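Local coordinates for internalin C2 (Listeria monocytogenes serotype 4b str. F2365, PDB 4FHO), which is a leucine-rich repeat protein of the internalin family and probably takes part in the adhesion of the bacterium to host cells or their invasion, at residues T123-V128 and D143-T148; S192-L197 and S214-L219. One frame throughout, in Å; residues are numbered along the deposited sequence.

Interaction 1 of 2, residues T123-V128 and D143-T148; sequences TQITDV and DLNQIT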
loop_
_atom_site.group_PDB
_atom_site.type_symbol
_atom_site.label_atom_id
_atom_site.label_comp_id
_atom_site.label_asym_id
_atom_site.label_seq_id
_atom_site.Cartn_x
_atom_site.Cartn_y
_atom_site.Cartn_z
ATOM N N THR A 123 9.733 -2.156 0.876
ATOM C CA THR A 123 9.884 -1.354 -0.351
ATOM C C THR A 123 11.078 -0.401 -0.323
ATOM O O THR A 123 11.240 0.419 -1.232
ATOM C CB THR A 123 8.570 -0.660 -0.739
ATOM O OG1 THR A 123 8.091 0.146 0.339
ATOM C CG2 THR A 123 7.511 -1.742 -1.088
ATOM N N GLN A 124 11.940 -0.564 0.687
ATOM C CA GLN A 124 13.123 0.276 0.899
ATOM C C GLN A 124 12.786 1.763 0.995
ATOM O O GLN A 124 13.586 2.599 0.575
ATOM C CB GLN A 124 14.178 0.046 -0.207
ATOM C CG GLN A 124 14.572 -1.403 -0.398
ATOM C CD GLN A 124 15.546 -1.627 -1.545
ATOM O OE1 GLN A 124 16.323 -0.753 -1.902
ATOM N NE2 GLN A 124 15.504 -2.799 -2.106
ATOM N N ILE A 125 11.631 2.093 1.565
ATOM C CA ILE A 125 11.236 3.496 1.769
ATOM C C ILE A 125 11.710 3.997 3.132
ATOM O O ILE A 125 11.844 3.227 4.101
ATOM C CB ILE A 125 9.716 3.748 1.501
ATOM C CG1 ILE A 125 8.784 3.000 2.466
ATOM C CG2 ILE A 125 9.387 3.388 0.047
ATOM C CD1 ILE A 125 7.304 3.246 2.208
ATOM N N THR A 126 12.000 5.288 3.196
ATOM C CA THR A 126 12.342 5.976 4.448
ATOM C C THR A 126 11.306 7.021 4.868
ATOM O O THR A 126 11.362 7.491 5.982
ATOM C CB THR A 126 13.730 6.646 4.331
ATOM O OG1 THR A 126 13.689 7.673 3.337
ATOM C CG2 THR A 126 14.795 5.613 3.920
ATOM N N ASP A 127 10.357 7.346 3.996
ATOM C CA ASP A 127 9.553 8.562 4.081
ATOM C C ASP A 127 8.142 8.237 3.566
ATOM O O ASP A 127 8.010 7.712 2.471
ATOM C CB ASP A 127 10.237 9.616 3.175
ATOM C CG ASP A 127 9.630 11.000 3.275
ATOM O OD1 ASP A 127 8.836 11.281 4.194
ATOM O OD2 ASP A 127 10.002 11.842 2.429
ATOM N N VAL A 128 7.107 8.571 4.326
ATOM C CA VAL A 128 5.683 8.351 3.913
ATOM C C VAL A 128 4.911 9.670 3.651
ATOM O O VAL A 128 3.679 9.675 3.516
ATOM C CB VAL A 128 4.929 7.423 4.903
ATOM C CG1 VAL A 128 5.499 6.010 4.826
ATOM C CG2 VAL A 128 4.954 7.966 6.321
ATOM N N ASP A 143 5.546 -2.151 6.956
ATOM C CA ASP A 143 6.522 -2.979 7.682
ATOM C C ASP A 143 7.807 -3.181 6.914
ATOM O O ASP A 143 7.782 -3.189 5.702
ATOM C CB ASP A 143 5.962 -4.381 7.959
ATOM C CG ASP A 143 4.647 -4.328 8.676
ATOM O OD1 ASP A 143 4.642 -4.222 9.910
ATOM O OD2 ASP A 143 3.620 -4.307 7.978
ATOM N N LEU A 144 8.914 -3.345 7.640
ATOM C CA LEU A 144 10.208 -3.760 7.058
ATOM C C LEU A 144 10.786 -2.689 6.094
ATOM O O LEU A 144 11.257 -2.988 5.005
ATOM C CB LEU A 144 10.101 -5.149 6.411
ATOM C CG LEU A 144 9.662 -6.301 7.349
ATOM C CD1 LEU A 144 9.006 -7.465 6.598
ATOM C CD2 LEU A 144 10.898 -6.756 8.081
ATOM N N ASN A 145 10.705 -1.442 6.521
ATOM C CA ASN A 145 11.286 -0.294 5.841
ATOM C C ASN A 145 12.239 0.408 6.824
ATOM O O ASN A 145 12.711 -0.215 7.782
ATOM C CB ASN A 145 10.126 0.561 5.307
ATOM C CG ASN A 145 9.432 -0.096 4.125
ATOM O OD1 ASN A 145 10.059 -0.372 3.133
ATOM N ND2 ASN A 145 8.144 -0.371 4.250
ATOM N N GLN A 146 12.574 1.671 6.581
ATOM C CA GLN A 146 13.397 2.453 7.515
ATOM C C GLN A 146 12.717 3.791 7.787
ATOM O O GLN A 146 13.339 4.840 7.712
ATOM C CB GLN A 146 14.822 2.616 6.961
ATOM C CG GLN A 146 15.520 1.274 6.750
ATOM C CD GLN A 146 16.924 1.375 6.188
ATOM O OE1 GLN A 146 17.601 2.395 6.321
ATOM N NE2 GLN A 146 17.372 0.297 5.554
ATOM N N ILE A 147 11.428 3.716 8.122
ATOM C CA ILE A 147 10.586 4.874 8.362
ATOM C C ILE A 147 10.779 5.317 9.813
ATOM O O ILE A 147 10.783 4.495 10.736
ATOM C CB ILE A 147 9.090 4.558 8.107
ATOM C CG1 ILE A 147 8.860 4.214 6.616
ATOM C CG2 ILE A 147 8.195 5.740 8.537
ATOM C CD1 ILE A 147 7.602 3.411 6.361
ATOM N N THR A 148 10.935 6.621 9.997
ATOM C CA THR A 148 11.066 7.256 11.303
ATOM C C THR A 148 9.812 8.058 11.647
ATOM O O THR A 148 9.228 7.850 12.692
ATOM C CB THR A 148 12.328 8.151 11.351
ATOM O OG1 THR A 148 12.309 9.090 10.267
ATOM C CG2 THR A 148 13.576 7.308 11.201
HETATM O O HOH W 1 12.802 -2.238 2.884
HETATM O O HOH W 2 10.305 9.013 8.054
#

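Interaction 2 of 2, residues S192-L197 and S214-L219; sequences SDISPL and SDVSPL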
loop_
_atom_site.group_PDB
_atom_site.type_symbol
_atom_site.label_atom_id
_atom_site.label_comp_id
_atom_site.label_asym_id
_atom_site.label_seq_id
_atom_site.Cartn_x
_atom_site.Cartn_y
_atom_site.Cartn_z
ATOM N N SER A 192 8.807 4.413 23.095
ATOM C CA SER A 192 8.829 4.415 24.580
ATOM C C SER A 192 7.584 4.963 25.270
ATOM O O SER A 192 7.293 4.555 26.385
ATOM C CB SER A 192 10.068 5.159 25.096
ATOM O OG SER A 192 10.159 6.449 24.531
ATOM N N ASP A 193 6.892 5.904 24.635
ATOM C CA ASP A 193 5.682 6.525 25.170
ATOM C C ASP A 193 4.556 5.976 24.310
ATOM O O ASP A 193 4.611 6.116 23.107
ATOM C CB ASP A 193 5.797 8.058 25.029
ATOM C CG ASP A 193 4.699 8.827 25.754
ATOM O OD1 ASP A 193 3.653 8.256 26.112
ATOM O OD2 ASP A 193 4.896 10.042 25.966
ATOM N N ILE A 194 3.559 5.337 24.922
ATOM C CA ILE A 194 2.324 4.917 24.222
ATOM C C ILE A 194 1.073 5.698 24.676
ATOM O O ILE A 194 -0.049 5.270 24.403
ATOM C CB ILE A 194 2.100 3.372 24.272
ATOM C CG1 ILE A 194 1.954 2.844 25.700
ATOM C CG2 ILE A 194 3.247 2.658 23.576
ATOM C CD1 ILE A 194 1.326 1.464 25.752
ATOM N N SER A 195 1.274 6.869 25.299
ATOM C CA SER A 195 0.177 7.781 25.685
ATOM C C SER A 195 -0.836 8.076 24.579
ATOM O O SER A 195 -2.032 8.055 24.861
ATOM C CB SER A 195 0.712 9.099 26.270
ATOM O OG SER A 195 1.416 8.849 27.470
ATOM N N PRO A 196 -0.374 8.291 23.320
ATOM C CA PRO A 196 -1.315 8.478 22.200
ATOM C C PRO A 196 -2.397 7.416 22.010
ATOM O O PRO A 196 -3.474 7.748 21.522
ATOM C CB PRO A 196 -0.391 8.506 20.978
ATOM C CG PRO A 196 0.833 9.155 21.497
ATOM C CD PRO A 196 1.003 8.632 22.894
ATOM N N LEU A 197 -2.113 6.171 22.397
ATOM C CA LEU A 197 -3.039 5.049 22.200
ATOM C C LEU A 197 -4.284 5.126 23.089
ATOM O O LEU A 197 -5.293 4.514 22.754
ATOM C CB LEU A 197 -2.311 3.695 22.365
ATOM C CG LEU A 197 -1.030 3.443 21.527
ATOM C CD1 LEU A 197 -0.600 1.986 21.632
ATOM C CD2 LEU A 197 -1.158 3.845 20.062
ATOM N N SER A 214 7.951 1.383 29.283
ATOM C CA SER A 214 7.896 1.231 30.752
ATOM C C SER A 214 6.478 1.333 31.332
ATOM O O SER A 214 6.153 0.623 32.289
ATOM C CB SER A 214 8.739 2.323 31.431
ATOM O OG SER A 214 10.122 2.162 31.177
ATOM N N ASP A 215 5.659 2.223 30.765
ATOM C CA ASP A 215 4.363 2.622 31.323
ATOM C C ASP A 215 3.259 2.179 30.359
ATOM O O ASP A 215 3.188 2.686 29.242
ATOM C CB ASP A 215 4.366 4.152 31.510
ATOM C CG ASP A 215 3.093 4.699 32.164
ATOM O OD1 ASP A 215 2.251 3.930 32.679
ATOM O OD2 ASP A 215 2.949 5.944 32.165
ATOM N N VAL A 216 2.424 1.226 30.789
ATOM C CA VAL A 216 1.246 0.769 30.007
ATOM C C VAL A 216 -0.111 1.292 30.528
ATOM O O VAL A 216 -1.163 0.827 30.082
ATOM C CB VAL A 216 1.241 -0.778 29.804
ATOM C CG1 VAL A 216 2.433 -1.184 28.947
ATOM C CG2 VAL A 216 1.223 -1.535 31.125
ATOM N N SER A 217 -0.082 2.317 31.395
ATOM C CA SER A 217 -1.291 3.046 31.844
ATOM C C SER A 217 -2.246 3.526 30.731
ATOM O O SER A 217 -3.466 3.405 30.894
ATOM C CB SER A 217 -0.918 4.260 32.724
ATOM O OG SER A 217 -0.156 3.863 33.848
ATOM N N PRO A 218 -1.714 4.043 29.594
ATOM C CA PRO A 218 -2.618 4.480 28.504
ATOM C C PRO A 218 -3.509 3.389 27.897
ATOM O O PRO A 218 -4.540 3.717 27.301
ATOM C CB PRO A 218 -1.656 5.065 27.470
ATOM C CG PRO A 218 -0.445 5.436 28.255
ATOM C CD PRO A 218 -0.312 4.350 29.260
ATOM N N LEU A 219 -3.139 2.115 28.094
ATOM C CA LEU A 219 -3.977 0.969 27.721
ATOM C C LEU A 219 -5.053 0.585 28.737
ATOM O O LEU A 219 -6.000 -0.107 28.350
ATOM C CB LEU A 219 -3.100 -0.264 27.416
ATOM C CG LEU A 219 -1.968 -0.059 26.400
ATOM C CD1 LEU A 219 -1.195 -1.356 26.211
ATOM C CD2 LEU A 219 -2.502 0.446 25.066
HETATM O O HOH W 3 4.885 4.697 28.144
#

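Interaction 1 of 2, residues T123-V128 and D143-T148
Asn145 makes the tight half of this contact, its CB leading toward 123-128 and its amide lying across the turn there. With CG set beside its own backbone N (chi1 -72°), OD1 comes up to the row of backbone amides at 123-125. Thr123 N donates to Asn145 OD1 over 2.9 Å, in the carbonyl plane and on a lone pair, and Ile125 N adds a weak bond to the same oxygen. The other end of the amide is held too: ND2 donates to the carbonyls of Leu120 and Leu142, which fixes the rotation of the group. CG1 of Ile125 presses on the amide carbon, 3.6 Å from Asn145 CG. Nearby the backbones join directly, Gln146 N meeting Ile125 O at 3.0 Å, nearly along the C=O axis. Deeper still, the side chains of Ile147 and Val128 cross at about a right angle, with Ile147 CD1 3.7 Å from Val128 CG1, while Ile125 and Ile147 run alongside each other in the same direction.

The solvent side is looser. Thr126 and Gln146 are exposed and meet mainly through a CA-H...O contact from Thr126 CA to Gln146 O. Water takes over the backbone link at each end: one molecule connects Gln124 N with Leu144 O, another Thr126 O with Thr148 N. Ile147 N donates to Asn167 OD1, repeating one turn later the bond that Ile125 N makes, weakly, with Asn145. Such a buried asparagine, its side chain bonded to the backbone of neighbouring turns, is one rung of the asparagine ladder typical of the leucine-rich repeat solenoid.

Interaction 2 of 2, residues S192-L197 and S214-L219
Ile194 holds CG1 in the crowded position between its backbone N and carbonyl carbon (chi1 61°) and then extends (chi2 162°), which brings CD1 close to 214-219. Leu219 sets CG beside its own backbone N (chi1 -52°), and the two side chains cross at about a right angle. CD1 of Ile194 ends among the branches of the leucine, 3.7 Å from Leu219 CG and almost as close to its CD1. On the way, CG1 of Ile194 passes the carbonyl of Asp215, and Leu208 and Ile213 also touch this isoleucine. A wider contact between Leu197 CD1 and Leu219 CD2 adds to the apolar patch.

Pro218 is the other main piece. Its CB is directed toward 192-197, and the ring lies against it, Pro218 CG resting 3.5 Å from Ser195 CA and CB at the same distance from Ile194 O. The ring thus packs against backbone where the 3-10 segment begins at Ser195.

Each segment braces its own turn in the same way. Asp193 OD1 receives both Ser195 N, at 2.9 Å, and Ser195 OG, at 2.7 Å, the hydroxyl on the syn lone pair of OD1, the amide from above the carboxylate plane. Asp215 OD1 takes Ser217 N and Ser217 OG alike; the amide bonds make both Asx turns, repeated from one coil of the solenoid to the next, and the serine hydroxyls add a second grip on the same oxygen. The carboxylates stay apart, Asp193 OD1 lying 6.5 Å from Asp215 OD2.

Between the segments the polar link is a water that donates to Ser192 O and to Asp215 O. With no direct hydrogen bond between them, cohesion comes from apolar contact and this water, while Asp193, Ser195, Asp215 and Ser217 bond within their own turns.

How the interactions relate
Both contacts join successive turns of the same leucine-rich repeat solenoid, in loops between strands of its parallel sheet, yet they sit differently. The centre of interaction 1 is about 12 Å from the centre of the chain, only a few residues beyond strands 117-119 and 139-141; that of interaction 2 is about 27 Å from it, near the C-terminal end and farther along the loops. Five of eleven touching residues are buried in interaction 1, two of nine in interaction 2. The first combines a buried asparagine and a backbone hydrogen bond with apolar contacts, whereas the second keeps its side-chain bonds within each segment. Waters bridge backbone atoms in both. The two do not touch.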